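Local structure of 5-formaminoimidazole-4-carboxamide-1-(beta)-D-ribofuranosyl 5'-monophosphate synthetase (Methanocaldococcus jannaschii, 2R7L) at residues G93-I96 / A97-L101; L101-V104 / E105-L109. The protein catalyses the ATP- and formate-dependent formylation of AICAR to FAICAR, a folate-independent step of purine biosynthesis, as a homohexamer of ATP-grasp subunits. One frame throughout, in Å; residues are numbered along the deposited sequence.

Interaction 1: G93-I96 / A97-L101; sequences GSFI and AYCGL. With AMZ (aminoimidazole 4-carboxamide ribonucleotide), chain F.
Phe95 turns its ring under Cys99 by setting CG anti to the backbone N, chi1 168°, so that CB of Cys99, one turn on along helix 93-99, lies over one face of the phenyl ring, offset toward its rim, 4.2 Å from Phe95 CE1. The Cys99 torsion, chi1 -177°, places only the sulfur: Cys99 SG stands obliquely 4.8 Å from the centroid of the Phe95 ring, a sulfur-aromatic contact.

Tyr98 lays its ring against the preceding turn, and Ser94 O lies at the ring edge, 3.1 Å from Tyr98 CD1. The same carbonyl accepts the Tyr98 N-H, Ser94 O to Tyr98 N 2.9 Å, in a nearly straight bond. At the far end Tyr98 OH is hydrogen-bonded to Arg51, and Phe70 meets the ring edge-to-face; an alanine here would probably leave Arg51 without this hydroxyl partner and open a gap beside Phe70.

Ser94 is one of the residues of the AICAR pocket: its OG donates to OP1 of the AICAR phosphate at 2.4 Å, too short for the exact length to be trusted. Ser94 OG is also hydrogen-bonded to Ser26 OG, and the side chain touches His27, another AICAR-binding residue. Toward the helix end the bond from Gly100 N to Ile96 O, 2.9 Å, has its donor above the carbonyl plane. Gly100 then leaves helical angles with phi 105°, where a side chain would jam against the preceding carbonyl, and Leu101 CD1 comes back alongside Ile96 CG2 at 3.9 Å. Helix 93-99 follows strand 87-89, an outermost strand of the parallel, Rossmann-like sheet within this chain; it presents its first turn to the substrate phosphate and leads through Gly100 into helix 101-106.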
loop_
_atom_site.group_PDB
_atom_site.type_symbol
_atom_site.label_atom_id
_atom_site.label_comp_id
_atom_site.label_asym_id
_atom_site.label_seq_id
_atom_site.Cartn_x
_atom_site.Cartn_y
_atom_site.Cartn_z
ATOM N N GLY A 93 4.918 -30.094 9.477
ATOM C CA GLY A 93 4.268 -31.298 9.998
ATOM C C GLY A 93 4.012 -32.411 9.002
ATOM O O GLY A 93 4.481 -33.535 9.195
ATOM N N SER A 94 3.266 -32.104 7.945
ATOM C CA SER A 94 2.899 -33.097 6.941
ATOM C C SER A 94 4.106 -33.614 6.181
ATOM O O SER A 94 4.110 -34.758 5.729
ATOM C CB SER A 94 1.903 -32.523 5.934
ATOM O OG SER A 94 0.673 -32.209 6.545
ATOM N N PHE A 95 5.113 -32.760 6.019
ATOM C CA PHE A 95 6.303 -33.136 5.274
ATOM C C PHE A 95 7.123 -34.157 6.047
ATOM O O PHE A 95 7.526 -35.184 5.502
ATOM C CB PHE A 95 7.171 -31.919 4.956
ATOM C CG PHE A 95 8.534 -32.280 4.444
ATOM C CD1 PHE A 95 8.691 -32.788 3.160
ATOM C CD2 PHE A 95 9.652 -32.133 5.246
ATOM C CE1 PHE A 95 9.937 -33.134 2.685
ATOM C CE2 PHE A 95 10.904 -32.481 4.781
ATOM C CZ PHE A 95 11.048 -32.979 3.497
ATOM N N ILE A 96 7.382 -33.858 7.315
ATOM C CA ILE A 96 8.128 -34.763 8.171
ATOM C C ILE A 96 7.414 -36.112 8.282
ATOM O O ILE A 96 8.053 -37.164 8.267
ATOM C CB ILE A 96 8.360 -34.142 9.552
ATOM C CG1 ILE A 96 9.132 -32.831 9.397
ATOM C CG2 ILE A 96 9.120 -35.103 10.451
ATOM C CD1 ILE A 96 9.239 -32.015 10.670
ATOM N N ALA A 97 6.087 -36.076 8.350
ATOM C CA ALA A 97 5.290 -37.294 8.445
ATOM C C ALA A 97 5.343 -38.135 7.176
ATOM O O ALA A 97 5.637 -39.327 7.233
ATOM C CB ALA A 97 3.845 -36.968 8.803
ATOM N N TYR A 98 5.044 -37.519 6.035
ATOM C CA TYR A 98 4.977 -38.245 4.767
ATOM C C TYR A 98 6.352 -38.704 4.284
ATOM O O TYR A 98 6.477 -39.737 3.624
ATOM C CB TYR A 98 4.325 -37.388 3.689
ATOM C CG TYR A 98 2.814 -37.421 3.662
ATOM C CD1 TYR A 98 2.071 -36.275 3.923
ATOM C CD2 TYR A 98 2.130 -38.587 3.349
ATOM C CE1 TYR A 98 0.690 -36.292 3.883
ATOM C CE2 TYR A 98 0.747 -38.614 3.306
ATOM C CZ TYR A 98 0.034 -37.462 3.576
ATOM O OH TYR A 98 -1.340 -37.479 3.537
ATOM N N CYS A 99 7.378 -37.928 4.604
ATOM C CA CYS A 99 8.739 -38.260 4.209
ATOM C C CYS A 99 9.307 -39.329 5.139
ATOM O O CYS A 99 9.955 -40.275 4.692
ATOM C CB CYS A 99 9.618 -37.004 4.245
ATOM S SG CYS A 99 11.334 -37.223 3.710
ATOM N N GLY A 100 9.044 -39.162 6.432
ATOM C CA GLY A 100 9.565 -40.040 7.462
ATOM C C GLY A 100 10.687 -39.355 8.201
ATOM O O GLY A 100 11.702 -39.009 7.607
ATOM N N LEU A 101 10.512 -39.154 9.499
ATOM C CA LEU A 101 11.495 -38.425 10.298
ATOM C C LEU A 101 12.898 -39.033 10.230
ATOM O O LEU A 101 13.900 -38.324 10.359
ATOM C CB LEU A 101 11.033 -38.310 11.751
ATOM C CG LEU A 101 12.030 -37.657 12.708
ATOM C CD1 LEU A 101 12.347 -36.219 12.289
ATOM C CD2 LEU A 101 11.511 -37.700 14.134
HETATM O O5 AMZ F . -4.239 -26.282 11.966
HETATM C C6 AMZ F . -3.509 -26.842 12.788
HETATM N N2 AMZ F . -3.301 -26.407 14.028
HETATM C C3A AMZ F . -2.781 -28.126 12.427
HETATM C C7A AMZ F . -2.031 -28.924 13.272
HETATM N N3 AMZ F . -1.786 -28.730 14.569
HETATM N N1 AMZ F . -2.781 -28.685 11.223
HETATM C C5 AMZ F . -2.042 -29.800 11.309
HETATM N N AMZ F . -1.588 -29.944 12.559
HETATM C C1 AMZ F . -0.725 -31.043 13.055
HETATM C C2 AMZ F . -1.525 -32.251 13.543
HETATM C C3 AMZ F . -1.431 -33.230 12.387
HETATM O O2 AMZ F . -1.356 -34.559 12.900
HETATM O O1 AMZ F . -0.853 -32.783 14.691
HETATM O O AMZ F . 0.023 -31.459 11.900
HETATM C C AMZ F . -0.084 -32.880 11.761
HETATM C C4 AMZ F . -0.055 -33.178 10.249
HETATM O O3 AMZ F . -1.110 -32.484 9.592
HETATM P P AMZ F . -1.959 -33.222 8.480
HETATM O OP1 AMZ F . -1.200 -33.587 7.256
HETATM O O4 AMZ F . -2.591 -34.536 9.157
HETATM O OP2 AMZ F . -3.210 -32.257 8.118
#

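Interaction 2: L101-V104 / E105-L109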
loop_
_atom_site.group_PDB
_atom_site.type_symbol
_atom_site.label_atom_id
_atom_site.label_comp_id
_atom_site.label_asym_id
_atom_site.label_seq_id
_atom_site.Cartn_x
_atom_site.Cartn_y
_atom_site.Cartn_z
ATOM N N LEU A 101 10.512 -39.154 9.499
ATOM C CA LEU A 101 11.495 -38.425 10.298
ATOM C C LEU A 101 12.898 -39.033 10.230
ATOM O O LEU A 101 13.900 -38.324 10.359
ATOM C CB LEU A 101 11.033 -38.310 11.751
ATOM C CG LEU A 101 12.030 -37.657 12.708
ATOM C CD1 LEU A 101 12.347 -36.219 12.289
ATOM C CD2 LEU A 101 11.511 -37.700 14.134
ATOM N N ASP A 102 12.972 -40.345 10.035
ATOM C CA ASP A 102 14.267 -41.000 9.916
ATOM C C ASP A 102 14.877 -40.714 8.550
ATOM O O ASP A 102 16.048 -40.354 8.453
ATOM C CB ASP A 102 14.153 -42.502 10.179
ATOM C CG ASP A 102 14.185 -42.835 11.663
ATOM O OD1 ASP A 102 14.675 -41.997 12.452
ATOM O OD2 ASP A 102 13.724 -43.931 12.041
ATOM N N ASN A 103 14.071 -40.863 7.502
ATOM C CA ASN A 103 14.465 -40.437 6.166
ATOM C C ASN A 103 14.873 -38.962 6.126
ATOM O O ASN A 103 15.745 -38.582 5.352
ATOM C CB ASN A 103 13.332 -40.678 5.171
ATOM C CG ASN A 103 13.043 -42.151 4.957
ATOM O OD1 ASN A 103 13.896 -43.009 5.198
ATOM N ND2 ASN A 103 11.835 -42.453 4.491
ATOM N N VAL A 104 14.244 -38.134 6.960
ATOM C CA VAL A 104 14.562 -36.709 7.008
ATOM C C VAL A 104 15.928 -36.475 7.642
ATOM O O VAL A 104 16.664 -35.580 7.228
ATOM C CB VAL A 104 13.499 -35.891 7.791
ATOM C CG1 VAL A 104 13.989 -34.473 8.028
ATOM C CG2 VAL A 104 12.168 -35.870 7.054
ATOM N N GLU A 105 16.271 -37.281 8.640
ATOM C CA GLU A 105 17.501 -37.053 9.402
ATOM C C GLU A 105 18.763 -37.518 8.679
ATOM O O GLU A 105 19.850 -37.004 8.950
ATOM C CB GLU A 105 17.427 -37.712 10.784
ATOM C CG GLU A 105 16.311 -37.195 11.679
ATOM C CD GLU A 105 16.555 -35.785 12.174
ATOM O OE1 GLU A 105 17.718 -35.446 12.471
ATOM O OE2 GLU A 105 15.578 -35.013 12.275
ATOM N N ASN A 106 18.627 -38.485 7.769
ATOM C CA ASN A 106 19.802 -39.065 7.109
ATOM C C ASN A 106 19.612 -39.660 5.702
ATOM O O ASN A 106 20.493 -40.350 5.194
ATOM C CB ASN A 106 20.497 -40.078 8.033
ATOM C CG ASN A 106 19.515 -40.917 8.837
ATOM O OD1 ASN A 106 18.634 -41.575 8.282
ATOM N ND2 ASN A 106 19.679 -40.907 10.158
ATOM N N SER A 107 18.482 -39.380 5.065
ATOM C CA SER A 107 18.235 -39.876 3.714
ATOM C C SER A 107 17.769 -38.766 2.760
ATOM O O SER A 107 17.734 -38.959 1.544
ATOM C CB SER A 107 17.215 -41.017 3.756
ATOM O OG SER A 107 16.681 -41.300 2.472
ATOM N N PHE A 108 17.420 -37.604 3.311
ATOM C CA PHE A 108 16.880 -36.499 2.507
ATOM C C PHE A 108 17.954 -35.459 2.194
ATOM O O PHE A 108 18.156 -34.516 2.956
ATOM C CB PHE A 108 15.686 -35.841 3.211
ATOM C CG PHE A 108 14.834 -35.008 2.299
ATOM C CD1 PHE A 108 14.826 -33.628 2.401
ATOM C CD2 PHE A 108 14.052 -35.608 1.332
ATOM C CE1 PHE A 108 14.043 -32.860 1.555
ATOM C CE2 PHE A 108 13.270 -34.842 0.482
ATOM C CZ PHE A 108 13.266 -33.471 0.597
ATOM N N LEU A 109 18.639 -35.639 1.068
ATOM C CA LEU A 109 19.769 -34.782 0.712
ATOM C C LEU A 109 19.337 -33.535 -0.061
ATOM O O LEU A 109 19.592 -33.412 -1.260
ATOM C CB LEU A 109 20.808 -35.575 -0.085
ATOM C CG LEU A 109 21.522 -36.702 0.663
ATOM C CD1 LEU A 109 22.342 -37.547 -0.301
ATOM C CD2 LEU A 109 22.395 -36.139 1.774
#
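Glu105 lies alongside Leu101, and its chain can be traced outward atom by atom. CB lies beside the carbonyl of the preceding turn, Glu105 CB to Leu101 O 3.6 Å. CG comes closer still, 3.0 Å from Leu101 O. A bend at chi2 (-71°) then turns the carboxylate along the leucine, and Glu105 OE2 ends 3.4 Å from Leu101 CD1, the two side chains pointing the same way. The other oxygen, OE1, has a long, weak ion pair with Arg117.

The backbone beneath is a short helix of about one and a half turns, joined directly to helix 93-99 through Gly100 in the Rossmann-like region that holds the parallel sheet. Its bonds are bent, with N-H...O angles of 128° to 138°. Glu105 N is shared between two weak ones, to Leu101 O and to Asp102 O, so i to i+4 and i to i+3 pairings coexist. Asn106 N returns to Asp102 O at 3.3 Å. Ser107, already in a loop, still reaches Asn103 O through its N at 2.9 Å, the donor standing above the carbonyl plane.

Asn103 CB and Ser107 CB are 4.1 Å apart, while Asn103 ND2 ties back to Cys99 O of the preceding helix. Asp102 OD1 forms a salt bridge with Arg120 NH1. On the buried side Phe108 CB rests 4.1 Å from Val104 CA, and its ring leads away toward Gln79 and Leu82 of helix 76-84.

In the fold
Interactions 1 and 2 are consecutive parts of one chain, sharing Leu101, and their centres are about 10 Å apart. Both are partly buried, interaction 1 with five of nine touching residues buried against three of eight. Interaction 1 lies nearer the chain centre, its own centre about 12 Å away against 18 Å, and includes the phosphate-binding Ser94; in interaction 2 the charged groups face arginines of the chain rather than a ligand. Regular i to i+4 bonds run through helix 93-99, whereas those of 101-106 are bent and partly weak. Their buried sides join directly: Phe95 and Phe108 meet edge-to-face, Phe95 CZ to Phe108 CE1 3.6 Å, and Val104 CG2 packs 3.7 Å from Cys99 SG.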